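Local coordinates for arginyl-tRNA synthetase, putative (Plasmodium falciparum, PDB 5JLD), which probably catalyses the ATP-dependent attachment of L-arginine to its cognate tRNA(Arg), as a monomeric class I aminoacyl-tRNA synthetase, at residues 6-12 / 118-124; 160-164 / 583-587; 164-168 / 526-530; 453-457 / 532-536; 518-522 / 541-545. All coordinates share one frame; numbering follows the deposited sequence.

Contact 1: residues 6-12 / 118-124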
# COMPACT_ATOMS: atom_id res chain seq x y z
N THR A 6 1.36 19.11 12.28
CA THR A 6 1.62 17.78 11.78
C THR A 6 2.81 17.10 12.46
O THR A 6 3.79 17.76 12.82
CB THR A 6 1.87 17.81 10.27
OG1 THR A 6 2.99 18.65 9.98
CG2 THR A 6 0.64 18.37 9.56
N MET A 7 2.70 15.79 12.61
CA MET A 7 3.70 14.95 13.26
C MET A 7 5.08 15.10 12.62
O MET A 7 5.22 15.19 11.40
CB MET A 7 3.30 13.47 13.21
CG MET A 7 1.95 13.14 13.84
SD MET A 7 1.65 11.35 13.91
CE MET A 7 2.81 10.81 15.17
N GLU A 8 6.09 15.12 13.47
CA GLU A 8 7.48 15.15 13.06
C GLU A 8 7.89 13.76 12.61
O GLU A 8 7.44 12.75 13.19
CB GLU A 8 8.35 15.62 14.23
CG GLU A 8 9.61 16.35 13.84
CD GLU A 8 10.34 16.96 15.04
OE1 GLU A 8 9.98 16.67 16.21
OE2 GLU A 8 11.29 17.73 14.80
N CYS A 9 8.75 13.68 11.59
CA CYS A 9 9.30 12.38 11.22
C CYS A 9 10.58 12.14 12.02
O CYS A 9 11.63 12.69 11.70
CB CYS A 9 9.58 12.28 9.72
SG CYS A 9 10.34 10.68 9.24
N ILE A 10 10.49 11.31 13.05
CA ILE A 10 11.60 11.16 14.00
C ILE A 10 12.86 10.52 13.40
O ILE A 10 13.97 10.98 13.66
CB ILE A 10 11.14 10.36 15.24
CG1 ILE A 10 10.09 11.16 16.02
CG2 ILE A 10 12.33 10.01 16.12
CD1 ILE A 10 9.53 10.43 17.23
N THR A 11 12.70 9.47 12.59
CA THR A 11 13.86 8.86 11.94
C THR A 11 14.70 9.91 11.17
O THR A 11 15.92 9.85 11.20
CB THR A 11 13.45 7.72 10.97
OG1 THR A 11 12.94 6.61 11.73
CG2 THR A 11 14.63 7.24 10.17
N LYS A 12 14.03 10.86 10.51
CA LYS A 12 14.71 11.87 9.69
C LYS A 12 15.34 12.93 10.57
O LYS A 12 16.43 13.44 10.27
CB LYS A 12 13.75 12.55 8.70
CG LYS A 12 13.59 11.85 7.36
CD LYS A 12 12.76 12.73 6.38
CE LYS A 12 13.63 13.78 5.69
NZ LYS A 12 14.37 13.18 4.55
N SER A 118 -2.07 13.83 11.60
CA SER A 118 -1.81 14.37 10.26
C SER A 118 -0.33 14.32 9.95
O SER A 118 0.52 14.43 10.85
CB SER A 118 -2.30 15.82 10.15
OG SER A 118 -3.50 15.99 10.87
N ILE A 119 -0.01 14.16 8.67
CA ILE A 119 1.38 14.04 8.25
C ILE A 119 1.60 14.80 6.96
O ILE A 119 1.00 14.48 5.93
CB ILE A 119 1.79 12.56 8.04
CG1 ILE A 119 1.85 11.79 9.35
CG2 ILE A 119 3.16 12.45 7.31
CD1 ILE A 119 2.14 10.28 9.14
N ASN A 120 2.44 15.81 7.01
CA ASN A 120 2.80 16.52 5.80
C ASN A 120 3.84 15.75 5.02
O ASN A 120 4.93 15.47 5.52
CB ASN A 120 3.33 17.91 6.12
CG ASN A 120 3.35 18.79 4.90
OD1 ASN A 120 4.09 18.52 3.95
ND2 ASN A 120 2.51 19.83 4.90
N ILE A 121 3.52 15.41 3.77
CA ILE A 121 4.44 14.61 2.97
C ILE A 121 5.83 15.26 2.77
O ILE A 121 6.83 14.56 2.61
CB ILE A 121 3.82 14.29 1.59
CG1 ILE A 121 4.62 13.20 0.87
CG2 ILE A 121 3.66 15.57 0.73
CD1 ILE A 121 3.87 12.56 -0.33
N ASN A 122 5.88 16.60 2.80
CA ASN A 122 7.15 17.32 2.72
C ASN A 122 8.15 16.84 3.79
O ASN A 122 9.37 16.82 3.58
CB ASN A 122 6.91 18.83 2.85
CG ASN A 122 6.22 19.44 1.61
OD1 ASN A 122 6.34 18.92 0.49
ND2 ASN A 122 5.48 20.53 1.81
N ASP A 123 7.62 16.42 4.94
CA ASP A 123 8.46 16.00 6.05
C ASP A 123 8.89 14.54 5.97
O ASP A 123 9.69 14.09 6.79
CB ASP A 123 7.74 16.23 7.38
CG ASP A 123 7.44 17.68 7.63
OD1 ASP A 123 8.29 18.53 7.29
OD2 ASP A 123 6.35 17.97 8.15
N ILE A 124 8.36 13.78 5.01
CA ILE A 124 8.78 12.37 4.95
C ILE A 124 9.45 12.02 3.62
O ILE A 124 9.55 10.85 3.25
CB ILE A 124 7.62 11.41 5.19
CG1 ILE A 124 6.46 11.70 4.23
CG2 ILE A 124 7.15 11.48 6.64
CD1 ILE A 124 5.41 10.60 4.25
O HOH W 1 4.33 16.32 8.86
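Thr6 meets the 118-124 loop with OG1 lodged between its own backbone N and carbonyl carbon (chi1 60°), a rotation that turns the hydroxyl toward Asn120 and Asp123 and leaves CG2 beside Ser118 CB. Asp123 answers with CG anti to its carbonyl carbon (chi1 -62°), which brings OD2 round to the same place. The contact joins the lead-in to helix 10-25, in the N-terminal domain of the synthetase, to a loop of the class I catalytic region, before strand 133-137. Its one direct hydrogen bond runs from Met7 N to Ser118 O, 3.1 Å long and fairly straight, with the donor tilted 21° from the carbonyl plane.

Thr6 OG1 and Asp123 OD2 do not bond directly; they lie 3.9 Å apart and a water does the joining. A hydroxyl and a carboxylate suit the site because the water must both accept and donate here. Asn120 fixes the following turn: its OD1 accepts from Asn122 N, an Asx turn that leads into the short 3-10 segment 121-123 and so helps to place Asp123.

Further along, small Cys9, at the N-cap position of helix 10-25, lets its CB come 4.0 Å from Ile124 CG2, while Lys12 lays its aliphatic CD 3.4 Å from Asp123 O. Met7 bends at its thioether toward Pro523 and Leu520, which belong to the C-terminal domain. Water 1 accepts from Thr6 OG1 and Asn120 N and donates to Met7 O and to Asp123 OD2, the last at 2.7 Å.

Contact 2: residues 160-164 / 583-587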
# COMPACT_ATOMS: atom_id res chain seq x y z
N SER A 160 -4.94 -0.22 -0.66
CA SER A 160 -4.19 0.27 0.52
C SER A 160 -3.21 1.39 0.16
O SER A 160 -3.18 2.45 0.81
CB SER A 160 -3.45 -0.87 1.23
OG SER A 160 -3.09 -0.44 2.53
N ILE A 161 -2.43 1.17 -0.90
CA ILE A 161 -1.50 2.21 -1.36
C ILE A 161 -2.20 3.55 -1.68
O ILE A 161 -1.74 4.65 -1.27
CB ILE A 161 -0.71 1.70 -2.58
CG1 ILE A 161 0.22 0.57 -2.12
CG2 ILE A 161 0.06 2.85 -3.28
CD1 ILE A 161 0.87 -0.27 -3.23
N CYS A 162 -3.34 3.45 -2.38
CA CYS A 162 -4.10 4.65 -2.69
C CYS A 162 -4.55 5.36 -1.42
O CYS A 162 -4.46 6.58 -1.32
CB CYS A 162 -5.33 4.33 -3.54
SG CYS A 162 -4.88 3.77 -5.22
N ARG A 163 -5.07 4.59 -0.47
CA ARG A 163 -5.56 5.16 0.76
C ARG A 163 -4.39 5.85 1.49
O ARG A 163 -4.59 6.88 2.14
CB ARG A 163 -6.20 4.08 1.65
CG ARG A 163 -7.49 3.49 1.14
CD ARG A 163 -8.26 2.78 2.28
NE ARG A 163 -9.40 2.01 1.80
CZ ARG A 163 -10.49 1.71 2.52
NH1 ARG A 163 -10.59 2.12 3.78
NH2 ARG A 163 -11.48 1.00 1.98
N VAL A 164 -3.19 5.30 1.36
CA VAL A 164 -2.01 5.92 1.98
C VAL A 164 -1.78 7.29 1.36
O VAL A 164 -1.67 8.27 2.08
CB VAL A 164 -0.74 5.05 1.83
CG1 VAL A 164 0.50 5.87 2.09
CG2 VAL A 164 -0.80 3.85 2.77
N GLU A 583 -8.29 1.61 8.78
CA GLU A 583 -8.84 2.20 7.56
C GLU A 583 -7.83 2.26 6.42
O GLU A 583 -8.17 1.98 5.28
CB GLU A 583 -9.37 3.60 7.85
CG GLU A 583 -10.63 3.59 8.70
CD GLU A 583 -11.00 4.97 9.19
OE1 GLU A 583 -10.14 5.88 9.10
OE2 GLU A 583 -12.14 5.15 9.66
N LEU A 584 -6.59 2.61 6.73
CA LEU A 584 -5.57 2.68 5.70
C LEU A 584 -5.34 1.31 5.06
O LEU A 584 -4.93 1.21 3.90
CB LEU A 584 -4.25 3.22 6.27
CG LEU A 584 -4.19 4.70 6.67
CD1 LEU A 584 -2.86 5.02 7.33
CD2 LEU A 584 -4.43 5.65 5.49
N LEU A 585 -5.63 0.26 5.82
CA LEU A 585 -5.43 -1.11 5.33
C LEU A 585 -6.71 -1.66 4.71
O LEU A 585 -6.76 -2.82 4.30
CB LEU A 585 -4.94 -2.01 6.47
CG LEU A 585 -3.51 -1.74 6.95
CD1 LEU A 585 -3.27 -2.43 8.27
CD2 LEU A 585 -2.49 -2.21 5.92
N GLY A 586 -7.75 -0.83 4.69
CA GLY A 586 -9.04 -1.21 4.11
C GLY A 586 -9.97 -1.92 5.08
O GLY A 586 -10.98 -2.50 4.66
N MET A 587 -9.65 -1.90 6.37
CA MET A 587 -10.50 -2.56 7.36
C MET A 587 -11.56 -1.58 7.88
O MET A 587 -11.39 -0.37 7.80
CB MET A 587 -9.66 -3.14 8.51
CG MET A 587 -8.54 -4.09 8.06
SD MET A 587 -7.29 -4.49 9.33
CE MET A 587 -8.31 -5.12 10.66
O HOH W 2 -12.38 1.48 5.95
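The guanidinium of Arg163 carries Gly586 on one face: Gly586 CA sits over the centre of the group, 3.6 Å above its plane. A water lies at the edge, in plane, accepting from NH1 and donating to Met587 O, so that it ties the arginine to the chain beyond the glycine. Glu583 O approaches obliquely and takes a weak bond from Arg163 NH1, 2.9 Å long but bent to 129° at the hydrogen. The NE of the same group forms a salt bridge with Asp159, one turn back on helix 149-167, which helps to hold its rotation.

Gly586 closes helix 564-584 in a Schellman motif. Its positive phi (87°) would press a CB against the preceding carbonyl O, so the backbone angles call for glycine, and its CA lies against the guanidinium face.

One turn earlier on helix 149-167, Ser160 is short enough to give its hydroxyl to Leu584 O, with OG 2.8 Å from that oxygen; OG stands anti to its own N (chi1 -163°). Leu584 packs against helix 149-167, its CD2 3.6 Å from Arg163 O.

The contact thus joins the catalytic domain to the anticodon-binding domain through side-chain donors and main-chain acceptors. The carbonyl oxygens of Glu583 and Leu584, at the negative end of the helix dipole, would probably favour the positive charge of Arg163.

Contact 3: residues 164-168 / 526-530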
# COMPACT_ATOMS: atom_id res chain seq x y z
N VAL A 164 -3.19 5.30 1.36
CA VAL A 164 -2.01 5.92 1.98
C VAL A 164 -1.78 7.29 1.36
O VAL A 164 -1.67 8.27 2.08
CB VAL A 164 -0.74 5.05 1.83
CG1 VAL A 164 0.50 5.87 2.09
CG2 VAL A 164 -0.80 3.85 2.77
N PHE A 165 -1.76 7.36 0.03
CA PHE A 165 -1.55 8.68 -0.60
C PHE A 165 -2.68 9.69 -0.33
O PHE A 165 -2.42 10.89 -0.16
CB PHE A 165 -1.33 8.52 -2.10
CG PHE A 165 0.05 8.02 -2.43
CD1 PHE A 165 1.14 8.86 -2.33
CD2 PHE A 165 0.25 6.71 -2.81
CE1 PHE A 165 2.40 8.41 -2.62
CE2 PHE A 165 1.51 6.26 -3.10
CZ PHE A 165 2.58 7.11 -3.02
N GLU A 166 -3.91 9.20 -0.25
CA GLU A 166 -5.06 10.06 0.06
C GLU A 166 -4.96 10.58 1.52
O GLU A 166 -5.33 11.72 1.83
CB GLU A 166 -6.37 9.30 -0.20
CG GLU A 166 -6.61 9.07 -1.72
CD GLU A 166 -7.56 7.92 -2.09
OE1 GLU A 166 -8.07 7.21 -1.19
OE2 GLU A 166 -7.80 7.71 -3.30
N PHE A 167 -4.43 9.75 2.41
CA PHE A 167 -4.16 10.20 3.78
C PHE A 167 -3.15 11.35 3.76
O PHE A 167 -3.34 12.37 4.42
CB PHE A 167 -3.65 9.06 4.64
CG PHE A 167 -3.08 9.51 5.95
CD1 PHE A 167 -3.90 10.02 6.93
CD2 PHE A 167 -1.72 9.39 6.20
CE1 PHE A 167 -3.38 10.44 8.16
CE2 PHE A 167 -1.19 9.80 7.42
CZ PHE A 167 -2.02 10.32 8.40
N LEU A 168 -2.09 11.18 2.97
CA LEU A 168 -1.09 12.23 2.75
C LEU A 168 -1.58 13.37 1.83
O LEU A 168 -0.79 14.20 1.39
CB LEU A 168 0.20 11.59 2.17
CG LEU A 168 0.85 10.59 3.14
CD1 LEU A 168 2.02 9.81 2.54
CD2 LEU A 168 1.29 11.34 4.39
N PHE A 526 5.45 5.77 6.89
CA PHE A 526 5.14 6.40 5.62
C PHE A 526 6.42 6.76 4.89
O PHE A 526 6.55 6.54 3.67
CB PHE A 526 4.25 7.61 5.83
CG PHE A 526 2.90 7.25 6.36
CD1 PHE A 526 1.87 6.91 5.49
CD2 PHE A 526 2.68 7.19 7.73
CE1 PHE A 526 0.63 6.55 5.98
CE2 PHE A 526 1.43 6.82 8.23
CZ PHE A 526 0.41 6.50 7.36
N TYR A 527 7.39 7.27 5.66
CA TYR A 527 8.71 7.53 5.12
C TYR A 527 9.27 6.31 4.37
O TYR A 527 9.78 6.43 3.24
CB TYR A 527 9.66 7.96 6.24
CG TYR A 527 11.12 8.00 5.87
CD1 TYR A 527 11.62 9.02 5.06
CD2 TYR A 527 12.00 7.04 6.34
CE1 TYR A 527 12.97 9.07 4.72
CE2 TYR A 527 13.36 7.09 6.03
CZ TYR A 527 13.84 8.10 5.21
OH TYR A 527 15.17 8.14 4.88
N TYR A 528 9.16 5.13 4.96
CA TYR A 528 9.70 3.97 4.26
C TYR A 528 8.76 3.41 3.16
O TYR A 528 9.24 2.92 2.12
CB TYR A 528 10.07 2.89 5.26
CG TYR A 528 11.40 3.18 5.94
CD1 TYR A 528 12.59 3.19 5.21
CD2 TYR A 528 11.47 3.45 7.31
CE1 TYR A 528 13.81 3.45 5.81
CE2 TYR A 528 12.70 3.70 7.93
CZ TYR A 528 13.86 3.70 7.17
OH TYR A 528 15.08 3.96 7.77
N ILE A 529 7.45 3.50 3.36
CA ILE A 529 6.51 3.05 2.33
C ILE A 529 6.73 3.80 1.02
O ILE A 529 6.78 3.20 -0.05
CB ILE A 529 5.06 3.22 2.79
CG1 ILE A 529 4.66 2.06 3.70
CG2 ILE A 529 4.12 3.24 1.60
CD1 ILE A 529 3.20 2.08 4.13
N LEU A 530 6.88 5.11 1.10
CA LEU A 530 7.13 5.90 -0.10
C LEU A 530 8.36 5.38 -0.85
O LEU A 530 8.45 5.49 -2.08
CB LEU A 530 7.33 7.38 0.26
CG LEU A 530 6.12 8.16 0.77
CD1 LEU A 530 6.52 9.63 0.93
CD2 LEU A 530 4.89 8.01 -0.14
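Helix 149-167 of the class I catalytic domain meets helix 522-532 of the anticodon-binding domain here, in a wholly apolar interface whose centre is Phe526. With CG anti to its carbonyl carbon (chi1 -66°), the ring of Phe526 is carried from its own helix into the groove formed by Val164, Phe167 and Leu168.

Each neighbour meets that ring differently. Val164 CG1 comes in at the edge, in the ring plane, 3.8 Å from CD1. Phe167 lies over one face, its CE2 3.7 Å from Phe526 CZ; the two side chains cross at about a right angle, yet the ring planes are only 33° apart and the centroids 5.2 Å, an oblique pairing. Leu168 CD1 approaches CD1 of Phe526 obliquely, at 4.1 Å. Beta-branched Val164 is compact enough to fit beside the ring, whereas Phe167 brings the CE2 side of its ring over the face.

One turn on, Leu530 sends CD2 to Phe165, 3.5 Å from its CE1, and Leu168 CD1 also lies near that methyl. Phe165 starts off pointing away from the other helix and reaches Leu530 through the far side of its ring.

Around this layer Ile119 and Ile124 of the 118-124 loop pack on Phe526, as does Leu584 of helix 564-584. No hydrogen bond crosses between the two segments, so the attraction rests on dispersion and on keeping these apolar groups from water; the fit of ring edge, ring face and methyl groups probably helps to set how the helices lie.

Contact 4: residues 453-457 / 532-536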
# COMPACT_ATOMS: atom_id res chain seq x y z
N LEU A 453 -2.48 -8.38 3.64
CA LEU A 453 -1.53 -7.27 3.71
C LEU A 453 -0.45 -7.48 4.77
O LEU A 453 0.60 -6.86 4.68
CB LEU A 453 -2.26 -5.94 3.96
CG LEU A 453 -3.17 -5.49 2.80
CD1 LEU A 453 -3.74 -4.10 3.04
CD2 LEU A 453 -2.42 -5.53 1.46
N LYS A 454 -0.67 -8.36 5.75
CA LYS A 454 0.35 -8.60 6.77
C LYS A 454 1.52 -9.41 6.20
O LYS A 454 2.62 -9.38 6.73
CB LYS A 454 -0.24 -9.31 7.99
CG LYS A 454 -0.49 -10.80 7.79
CD LYS A 454 -0.76 -11.48 9.11
CE LYS A 454 -0.84 -12.99 8.95
NZ LYS A 454 -0.87 -13.67 10.27
N GLN A 455 1.28 -10.14 5.11
CA GLN A 455 2.33 -10.90 4.43
C GLN A 455 3.24 -9.95 3.65
O GLN A 455 2.75 -8.97 3.09
CB GLN A 455 1.74 -11.92 3.45
CG GLN A 455 0.40 -12.53 3.85
CD GLN A 455 0.54 -13.64 4.88
OE1 GLN A 455 1.62 -14.18 5.08
NE2 GLN A 455 -0.57 -13.99 5.53
N HIS A 456 4.54 -10.23 3.61
CA HIS A 456 5.39 -9.58 2.62
C HIS A 456 4.73 -9.80 1.25
O HIS A 456 4.36 -10.93 0.91
CB HIS A 456 6.81 -10.15 2.65
CG HIS A 456 7.82 -9.34 1.88
ND1 HIS A 456 7.73 -9.13 0.51
CD2 HIS A 456 8.95 -8.72 2.28
CE1 HIS A 456 8.75 -8.40 0.12
NE2 HIS A 456 9.52 -8.14 1.17
N ARG A 457 4.54 -8.73 0.48
CA ARG A 457 3.76 -8.81 -0.76
C ARG A 457 4.41 -9.82 -1.71
O ARG A 457 3.71 -10.56 -2.40
CB ARG A 457 3.64 -7.42 -1.42
CG ARG A 457 4.98 -6.72 -1.60
CD ARG A 457 4.89 -5.46 -2.43
NE ARG A 457 6.05 -5.32 -3.32
CZ ARG A 457 6.85 -4.26 -3.33
NH1 ARG A 457 6.61 -3.24 -2.54
NH2 ARG A 457 7.88 -4.22 -4.17
N ASN A 532 9.72 2.02 -0.61
CA ASN A 532 9.74 0.63 -1.06
C ASN A 532 8.35 -0.02 -1.22
O ASN A 532 8.25 -1.17 -1.64
CB ASN A 532 10.61 -0.22 -0.09
CG ASN A 532 10.15 -0.16 1.37
OD1 ASN A 532 8.96 -0.00 1.67
ND2 ASN A 532 11.10 -0.29 2.29
N MET A 533 7.30 0.72 -0.87
CA MET A 533 5.92 0.22 -1.00
C MET A 533 5.66 -1.09 -0.28
O MET A 533 4.80 -1.85 -0.70
CB MET A 533 5.56 0.05 -2.49
CG MET A 533 5.36 1.37 -3.23
SD MET A 533 4.00 2.32 -2.56
CE MET A 533 4.71 3.96 -2.75
N LEU A 534 6.37 -1.36 0.81
CA LEU A 534 6.09 -2.57 1.58
C LEU A 534 5.07 -2.26 2.68
O LEU A 534 5.44 -1.85 3.79
CB LEU A 534 7.38 -3.16 2.16
CG LEU A 534 8.46 -3.46 1.11
CD1 LEU A 534 9.81 -3.80 1.76
CD2 LEU A 534 8.01 -4.57 0.17
N VAL A 535 3.79 -2.46 2.36
CA VAL A 535 2.70 -2.05 3.24
C VAL A 535 2.51 -3.01 4.41
O VAL A 535 1.78 -2.69 5.36
CB VAL A 535 1.35 -1.93 2.48
CG1 VAL A 535 1.55 -1.26 1.09
CG2 VAL A 535 0.71 -3.29 2.33
N HIS A 536 3.14 -4.19 4.36
CA HIS A 536 3.04 -5.10 5.50
C HIS A 536 3.67 -4.43 6.75
O HIS A 536 3.21 -4.66 7.88
CB HIS A 536 3.68 -6.46 5.21
CG HIS A 536 5.18 -6.45 5.16
ND1 HIS A 536 5.89 -6.22 3.99
CD2 HIS A 536 6.11 -6.69 6.12
CE1 HIS A 536 7.18 -6.29 4.25
NE2 HIS A 536 7.35 -6.58 5.53
O HOH W 3 4.18 -5.73 1.71
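The tight end of the contact is Arg457, whose NH1 is gripped by two carbonyl oxygens where helix 522-532 runs out. The bond to Asn532 O is 2.8 Å and lies in the carbonyl plane, close to the guanidinium plane too; a second, weak one goes to Met533 O at 2.9 Å. Over one face of the group sits Leu534 CD2, 3.3 Å above the plane and offset toward its rim. Arginine suits the place because its length brings the group to the helix end and the two N-H groups of NH1 can each serve one oxygen. A bend at chi3 (-141°) steers the guanidinium there, and NE makes a weak bond to Gly379 O, in strand 374-380.

Met533 leaves the helix with positive phi, and Asn532 OD1 accepts from Leu534 N, an Asx turn that shapes the link between helices 522-532 and 536-556. This link of the anticodon-binding domain lies against the loop after helix 436-453. On the inner side Leu453 CD2 packs at 3.9 Å on Val535 CG2. The backbone at His536 is close-packed too: its CA makes a CA-H...O contact of 3.1 Å with Leu453 O, and CB lies near the Leu453 and Gln455 carbonyls.

The imidazole pair is looser and wetter. The rings of His456 and His536 meet obliquely, centroids 5.0 Å apart, and His456 CA makes a CH-pi contact over the face of His536. A water in plane at the edge of the His536 ring lies 2.9 Å from His536 ND1; it accepts from the backbone N of Arg457 and of His536.

Contact 5: residues 518-522 / 541-545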
# COMPACT_ATOMS: atom_id res chain seq x y z
N HIS A 518 5.93 4.36 20.34
CA HIS A 518 5.39 3.66 19.21
C HIS A 518 4.43 4.56 18.43
O HIS A 518 4.49 4.62 17.20
CB HIS A 518 4.70 2.38 19.63
CG HIS A 518 4.47 1.44 18.47
ND1 HIS A 518 5.51 0.76 17.87
CD2 HIS A 518 3.35 1.12 17.78
CE1 HIS A 518 5.03 0.03 16.88
NE2 HIS A 518 3.72 0.24 16.80
N ILE A 519 3.58 5.28 19.15
CA ILE A 519 2.68 6.23 18.50
C ILE A 519 3.46 7.25 17.67
O ILE A 519 3.11 7.53 16.53
CB ILE A 519 1.83 6.95 19.53
CG1 ILE A 519 0.84 5.97 20.16
CG2 ILE A 519 1.11 8.13 18.89
CD1 ILE A 519 0.17 6.51 21.44
N LEU A 520 4.56 7.77 18.21
CA LEU A 520 5.31 8.79 17.47
C LEU A 520 6.16 8.21 16.33
O LEU A 520 6.75 8.97 15.55
CB LEU A 520 6.20 9.59 18.44
CG LEU A 520 5.43 10.41 19.47
CD1 LEU A 520 6.39 10.92 20.54
CD2 LEU A 520 4.65 11.56 18.80
N LYS A 521 6.25 6.88 16.24
CA LYS A 521 6.96 6.25 15.11
C LYS A 521 6.15 6.26 13.80
O LYS A 521 6.70 5.97 12.74
CB LYS A 521 7.33 4.81 15.44
CG LYS A 521 8.43 4.64 16.50
CD LYS A 521 8.82 3.17 16.61
CE LYS A 521 9.93 2.95 17.61
NZ LYS A 521 10.26 1.50 17.67
N PHE A 522 4.86 6.56 13.89
CA PHE A 522 3.93 6.46 12.77
C PHE A 522 4.49 7.09 11.46
O PHE A 522 4.49 6.43 10.44
CB PHE A 522 2.58 7.09 13.17
CG PHE A 522 1.42 6.74 12.26
CD1 PHE A 522 1.20 5.43 11.87
CD2 PHE A 522 0.54 7.72 11.83
CE1 PHE A 522 0.13 5.10 11.05
CE2 PHE A 522 -0.54 7.40 11.01
CZ PHE A 522 -0.74 6.09 10.61
N TYR A 541 3.07 -2.55 12.13
CA TYR A 541 3.07 -1.40 13.01
C TYR A 541 1.80 -1.46 13.83
O TYR A 541 1.81 -1.29 15.07
CB TYR A 541 3.13 -0.09 12.21
CG TYR A 541 2.92 1.14 13.05
CD1 TYR A 541 3.98 1.73 13.72
CD2 TYR A 541 1.65 1.70 13.20
CE1 TYR A 541 3.80 2.85 14.50
CE2 TYR A 541 1.46 2.83 13.98
CZ TYR A 541 2.55 3.40 14.63
OH TYR A 541 2.39 4.52 15.42
N MET A 542 0.73 -1.81 13.13
CA MET A 542 -0.58 -1.73 13.72
C MET A 542 -0.66 -2.79 14.78
O MET A 542 -1.11 -2.54 15.89
CB MET A 542 -1.69 -1.91 12.67
CG MET A 542 -3.07 -1.70 13.26
SD MET A 542 -4.39 -1.90 12.05
CE MET A 542 -4.09 -3.59 11.53
N TYR A 543 -0.18 -3.98 14.42
CA TYR A 543 -0.17 -5.09 15.34
C TYR A 543 0.63 -4.66 16.57
O TYR A 543 0.19 -4.85 17.71
CB TYR A 543 0.44 -6.35 14.69
CG TYR A 543 0.42 -7.57 15.59
CD1 TYR A 543 -0.75 -8.31 15.75
CD2 TYR A 543 1.56 -7.99 16.27
CE1 TYR A 543 -0.79 -9.42 16.56
CE2 TYR A 543 1.54 -9.11 17.10
CZ TYR A 543 0.36 -9.82 17.24
OH TYR A 543 0.31 -10.93 18.05
N ASP A 544 1.78 -4.02 16.33
CA ASP A 544 2.63 -3.74 17.47
C ASP A 544 1.89 -2.74 18.33
O ASP A 544 1.90 -2.85 19.56
CB ASP A 544 4.02 -3.26 17.05
CG ASP A 544 4.80 -4.36 16.31
OD1 ASP A 544 4.38 -5.55 16.38
OD2 ASP A 544 5.82 -4.04 15.67
N LEU A 545 1.14 -1.84 17.67
CA LEU A 545 0.43 -0.83 18.43
C LEU A 545 -0.48 -1.52 19.43
O LEU A 545 -0.51 -1.19 20.63
CB LEU A 545 -0.36 0.09 17.52
CG LEU A 545 -1.25 1.11 18.24
CD1 LEU A 545 -0.42 1.99 19.16
CD2 LEU A 545 -2.01 1.95 17.21
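Stacking comes first: His518 and Tyr541 form an offset stack, ring centroids 4.4 Å apart and planes at 14°, with the two side chains running past one another in opposite directions. His518 NE2 lies over one face of the tyrosine, 3.4 Å above its plane and toward the rim. Phe522 adds an oblique neighbour, its CD1 3.4 Å from Tyr541 CE2, completing an aromatic cluster where helix 510-520 and the start of 522-532 meet helix 536-556 in the anticodon-binding domain.

Two hydrogen bonds complement the stack. Tyr541 OH donates to His518 O at 2.8 Å, and His518 NE2 returns a nearly straight bond (169°) of 3.0 Å to Tyr541 O, which lies in the imidazole plane. Each residue therefore gives its side chain to the other's carbonyl. His518 CG stands anti to its own N (chi1 -164°), which carries the ring across to helix 536-556.

Among van der Waals contacts, Ile519 CG1 meets Leu545 CD1 at 4.3 Å, and Asp544 CB touches His518 CE1 at 3.4 Å.

Both carbonyls serve twice: His518 O also accepts from Lys521 N, Tyr541 O from Leu545 N. The reciprocal bonds thus fix the rotation of both rings and imply that NE2 of His518 carries a hydrogen, which does not decide the charge of the ring.

How the contacts relate
Along the chain contact 1 closes first; contacts 2 and 3 both start on helix 149-167 and share Val164, while contacts 4 and 5 are nested inside the long loop closed by contact 2. The centres of contacts 2 and 3 lie about 10 Å apart, as do those of 1 and 3, whereas contacts 1 and 4 are about 21 Å apart. Helix 522-532 links several of them: contact 3 sits on it, contact 4 uses the loop after it, and contact 5 joins the helices on either side of it in sequence. Together they bring the N-terminal region, catalytic domain and anticodon-binding domain against one another, with contact 5 internal to the last.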